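Local coordinates for chemotaxis signal transduction protein (Thermoanaerobacter tengcongensis, PDB 2QDL), which probably acts as the CheW scaffold of bacterial chemotaxis, coupling chemoreceptors to the histidine kinase CheA, at residues G52-N55 with I60-V63; K68-G73 with T118-A123. One frame throughout, in Å; residues are numbered along the deposited sequence.

Interaction 1: residues G52-N55 with I60-V63; sequences GIIN and IIPV
I54 and I61 exchange a pair of backbone hydrogen bonds. I54 N gives its hydrogen to I61 O at 2.9 Å, with an N-H...O angle of 168°. I61 N returns a bond of the same length to I54 O. A third bond runs from V63 N to G52 O, 2.8 Å. P62 has no N-H to give, but it falls at a non-hydrogen-bonded position, opposite I53, where none is needed for this pairing. There the CA atoms of I53 and P62 come to 4.5 Å. Two CA-H...O contacts add to the bonds: I53 CA on I61 O and P62 CA on G52 O.

The segments lie on strands 50-56 and 59-65, a beta hairpin of the CheW-like domain. The antiparallel pairing runs through all four residue pairs. The short segments 52-55 and 60-63 run 144° apart, antiparallel but twisted.

Apolar contacts occur on both faces. On the face of I53, P62 and I60, I53 CG2 meets I60 CG2 at 3.4 Å, tighter than usual for two methyls. A chi1 of -69° puts I53 CG1 beside the backbone N and turns CG2 anti to it, against I60 CG2 and I61 O. I53 CD1 rests on the same I60 methyl, and I53 CG1 passes over P62 CA. With an alanine in place of I53, I60 CG2 would probably lose its methyl partners and a gap open beside P62.

On the other face, I54 CG1 touches I61 CB at 3.8 Å and V63 CG2 at 3.9 Å. The I54 and V63 side chains cross at about a right angle. I54 also packs on I83 and I85 of strand 82-88, while V63 reaches I96 of strand 91-106.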
loop_
_atom_site.group_PDB
_atom_site.type_symbol
_atom_site.label_atom_id
_atom_site.label_comp_id
_atom_site.label_asym_id
_atom_site.label_seq_id
_atom_site.Cartn_x
_atom_site.Cartn_y
_atom_site.Cartn_z
ATOM N N GLY A 52 10.426 -10.503 -1.648
ATOM C CA GLY A 52 10.791 -11.604 -0.793
ATOM C C GLY A 52 9.919 -11.740 0.414
ATOM O O GLY A 52 8.743 -11.400 0.389
ATOM N N ILE A 53 10.501 -12.239 1.486
ATOM C CA ILE A 53 9.746 -12.431 2.678
ATOM C C ILE A 53 10.442 -11.858 3.892
ATOM O O ILE A 53 11.659 -11.709 3.915
ATOM C CB ILE A 53 9.347 -13.942 2.880
ATOM C CG1 ILE A 53 8.322 -14.368 1.833
ATOM C CG2 ILE A 53 8.677 -14.138 4.212
ATOM C CD1 ILE A 53 8.119 -15.860 1.773
ATOM N N ILE A 54 9.640 -11.511 4.888
ATOM C CA ILE A 54 10.145 -11.159 6.213
ATOM C C ILE A 54 9.589 -12.141 7.263
ATOM O O ILE A 54 8.513 -12.731 7.111
ATOM C CB ILE A 54 9.835 -9.679 6.612
ATOM C CG1 ILE A 54 8.322 -9.388 6.546
ATOM C CG2 ILE A 54 10.666 -8.704 5.753
ATOM C CD1 ILE A 54 7.912 -8.143 7.316
ATOM N N ASN A 55 10.365 -12.327 8.315
ATOM C CA ASN A 55 9.950 -13.123 9.440
ATOM C C ASN A 55 9.533 -12.159 10.523
ATOM O O ASN A 55 10.389 -11.538 11.169
ATOM C CB ASN A 55 11.102 -14.004 9.931
ATOM C CG ASN A 55 10.778 -14.690 11.237
ATOM O OD1 ASN A 55 9.654 -14.671 11.674
ATOM N ND2 ASN A 55 11.767 -15.298 11.853
ATOM N N ILE A 60 5.706 -15.840 8.462
ATOM C CA ILE A 60 6.187 -15.583 7.116
ATOM C C ILE A 60 5.281 -14.538 6.461
ATOM O O ILE A 60 4.086 -14.765 6.304
ATOM C CB ILE A 60 6.179 -16.886 6.240
ATOM C CG1 ILE A 60 7.300 -17.841 6.641
ATOM C CG2 ILE A 60 6.288 -16.549 4.747
ATOM C CD1 ILE A 60 8.692 -17.165 6.695
ATOM N N ILE A 61 5.863 -13.405 6.065
ATOM C CA ILE A 61 5.089 -12.347 5.414
ATOM C C ILE A 61 5.704 -11.990 4.062
ATOM O O ILE A 61 6.827 -11.465 4.007
ATOM C CB ILE A 61 4.930 -11.062 6.317
ATOM C CG1 ILE A 61 4.193 -11.426 7.627
ATOM C CG2 ILE A 61 4.211 -9.935 5.526
ATOM C CD1 ILE A 61 3.811 -10.241 8.492
ATOM N N PRO A 62 4.957 -12.257 2.967
ATOM C CA PRO A 62 5.449 -11.863 1.654
ATOM C C PRO A 62 5.408 -10.338 1.447
ATOM O O PRO A 62 4.422 -9.694 1.779
ATOM C CB PRO A 62 4.504 -12.599 0.689
ATOM C CG PRO A 62 3.248 -12.717 1.430
ATOM C CD PRO A 62 3.642 -12.934 2.879
ATOM N N VAL A 63 6.485 -9.799 0.890
ATOM C CA VAL A 63 6.660 -8.373 0.698
ATOM C C VAL A 63 6.722 -8.029 -0.787
ATOM O O VAL A 63 7.479 -8.595 -1.533
ATOM C CB VAL A 63 7.924 -7.837 1.394
ATOM C CG1 VAL A 63 7.953 -6.307 1.304
ATOM C CG2 VAL A 63 7.961 -8.293 2.843
#

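Interaction 2: residues K68-G73 with T118-A123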
loop_
_atom_site.group_PDB
_atom_site.type_symbol
_atom_site.label_atom_id
_atom_site.label_comp_id
_atom_site.label_asym_id
_atom_site.label_seq_id
_atom_site.Cartn_x
_atom_site.Cartn_y
_atom_site.Cartn_z
ATOM N N LYS A 68 7.865 -1.841 -8.569
ATOM C CA LYS A 68 7.997 -2.923 -9.542
ATOM C C LYS A 68 6.628 -3.456 -9.970
ATOM O O LYS A 68 6.406 -3.784 -11.153
ATOM C CB LYS A 68 8.843 -4.054 -8.970
ATOM C CG LYS A 68 10.222 -3.635 -8.582
ATOM C CD LYS A 68 11.058 -4.853 -8.126
ATOM C CE LYS A 68 12.385 -4.387 -7.610
ATOM N NZ LYS A 68 13.162 -5.534 -7.146
ATOM N N ARG A 69 5.701 -3.509 -9.023
ATOM C CA ARG A 69 4.322 -3.886 -9.334
ATOM C C ARG A 69 3.614 -2.866 -10.246
ATOM O O ARG A 69 2.903 -3.258 -11.186
ATOM C CB ARG A 69 3.529 -4.097 -8.032
ATOM C CG ARG A 69 2.156 -4.677 -8.213
ATOM C CD ARG A 69 2.231 -5.958 -9.075
ATOM N NE ARG A 69 1.137 -6.901 -8.855
ATOM C CZ ARG A 69 0.680 -7.721 -9.797
ATOM N NH1 ARG A 69 1.218 -7.711 -11.002
ATOM N NH2 ARG A 69 -0.302 -8.561 -9.533
ATOM N N PHE A 70 3.811 -1.569 -9.965
ATOM C CA PHE A 70 3.147 -0.496 -10.710
ATOM C C PHE A 70 3.931 0.019 -11.940
ATOM O O PHE A 70 3.354 0.611 -12.825
ATOM C CB PHE A 70 2.832 0.690 -9.775
ATOM C CG PHE A 70 1.983 0.344 -8.580
ATOM C CD1 PHE A 70 1.160 -0.781 -8.576
ATOM C CD2 PHE A 70 2.009 1.156 -7.448
ATOM C CE1 PHE A 70 0.393 -1.075 -7.490
ATOM C CE2 PHE A 70 1.237 0.848 -6.344
ATOM C CZ PHE A 70 0.404 -0.267 -6.374
ATOM N N GLY A 71 5.247 -0.183 -11.959
ATOM C CA GLY A 71 6.132 0.332 -13.016
ATOM C C GLY A 71 6.580 1.759 -12.761
ATOM O O GLY A 71 6.704 2.550 -13.676
ATOM N N ILE A 72 6.824 2.080 -11.503
ATOM C CA ILE A 72 7.297 3.409 -11.095
ATOM C C ILE A 72 8.821 3.411 -11.124
ATOM O O ILE A 72 9.451 2.359 -10.910
ATOM C CB ILE A 72 6.734 3.807 -9.666
ATOM C CG1 ILE A 72 5.184 3.884 -9.707
ATOM C CG2 ILE A 72 7.360 5.133 -9.154
ATOM C CD1 ILE A 72 4.534 4.011 -8.343
ATOM N N GLY A 73 9.418 4.568 -11.406
ATOM C CA GLY A 73 10.867 4.709 -11.340
ATOM C C GLY A 73 11.431 4.201 -10.027
ATOM O O GLY A 73 10.867 4.452 -8.944
ATOM N N THR A 118 -4.909 5.832 -15.799
ATOM C CA THR A 118 -4.365 6.858 -14.894
ATOM C C THR A 118 -2.891 6.592 -14.576
ATOM O O THR A 118 -2.213 5.895 -15.333
ATOM C CB THR A 118 -5.266 7.044 -13.599
ATOM O OG1 THR A 118 -4.704 8.071 -12.766
ATOM C CG2 THR A 118 -5.416 5.752 -12.794
ATOM N N THR A 119 -2.386 7.153 -13.475
ATOM C CA THR A 119 -0.982 6.983 -13.090
ATOM C C THR A 119 -0.535 5.513 -13.054
ATOM O O THR A 119 0.531 5.170 -13.556
ATOM C CB THR A 119 -0.722 7.625 -11.708
ATOM O OG1 THR A 119 -1.261 8.945 -11.710
ATOM C CG2 THR A 119 0.738 7.707 -11.445
ATOM N N ILE A 120 -1.344 4.651 -12.433
ATOM C CA ILE A 120 -1.058 3.213 -12.361
ATOM C C ILE A 120 -2.297 2.479 -12.838
ATOM O O ILE A 120 -3.367 3.075 -12.906
ATOM C CB ILE A 120 -0.581 2.766 -10.944
ATOM C CG1 ILE A 120 -1.705 2.912 -9.912
ATOM C CG2 ILE A 120 0.685 3.569 -10.535
ATOM C CD1 ILE A 120 -1.482 2.245 -8.568
ATOM N N ASP A 121 -2.146 1.203 -13.210
ATOM C CA ASP A 121 -3.287 0.338 -13.565
ATOM C C ASP A 121 -4.427 0.553 -12.578
ATOM O O ASP A 121 -4.226 0.426 -11.376
ATOM C CB ASP A 121 -2.845 -1.125 -13.524
ATOM C CG ASP A 121 -3.735 -2.047 -14.341
ATOM O OD1 ASP A 121 -4.965 -1.983 -14.219
ATOM O OD2 ASP A 121 -3.197 -2.897 -15.070
ATOM N N THR A 122 -5.617 0.852 -13.084
ATOM C CA THR A 122 -6.797 0.972 -12.239
ATOM C C THR A 122 -7.105 -0.289 -11.400
ATOM O O THR A 122 -7.790 -0.196 -10.406
ATOM C CB THR A 122 -8.036 1.351 -13.066
ATOM O OG1 THR A 122 -8.267 0.327 -14.053
ATOM C CG2 THR A 122 -7.821 2.709 -13.737
ATOM N N ALA A 123 -6.578 -1.448 -11.788
ATOM C CA ALA A 123 -6.730 -2.674 -10.988
ATOM C C ALA A 123 -6.172 -2.494 -9.582
ATOM O O ALA A 123 -6.507 -3.240 -8.658
ATOM C CB ALA A 123 -6.072 -3.865 -11.684
#
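A CH-pi contact pins the end of the short helix 66-70 to the loop between strands 91-106 and 125-131 of the CheW-like domain. I120 CD1 stands over the centre of the F70 ring, 3.6 Å from the centroid and only 5° off the ring normal. The methyl is therefore almost equally far from all six ring carbons. The second branch of I120 grips the root of the same side chain: I120 CG2 touches F70 CB at 3.7 Å. In I120 a chi1 of 67° sets CG1 between the backbone N and the carbonyl carbon, and the extended chi2 carries CD1 over the ring while CG2 stays by F70 CB. I72 CD1 lies at the ring edge, in its plane, and approaches I120 CG2 more loosely, at 4.5 Å.

No hydrogen bond joins the two segments. The backbone of G71 leaves the helix with positive phi, and I72 follows it back to the apolar cluster. Within the loop, D121 OD1 accepts from A123 N at 3.0 Å, which makes an Asx turn just after I120.

Strand 22-27 flanks the site: Y24 touches both I72 and I120. F70 also packs on I139 of strand 134-139, and its ring meets that of F124. I120 rests on V125, at the start of strand 125-131.

Interaction 1 and interaction 2 follow one another along the chain. Strand 59-65, which supplies residues 60-63, runs straight into helix 66-70, whose end carries F70. The two do not touch: their centres lie 22 Å apart and their nearest atoms about 8 Å. Both belong to the CheW-like domain, but they join different kinds of elements. Interaction 1 is local, between the strands of one hairpin. Interaction 2 spans 44 intervening residues and ties the helix to a loop far along the chain. Strand 91-106 connects their surroundings, since it pairs with 59-65 and with 12-19; strand 12-19 in turn pairs with 22-27, which packs on interaction 2.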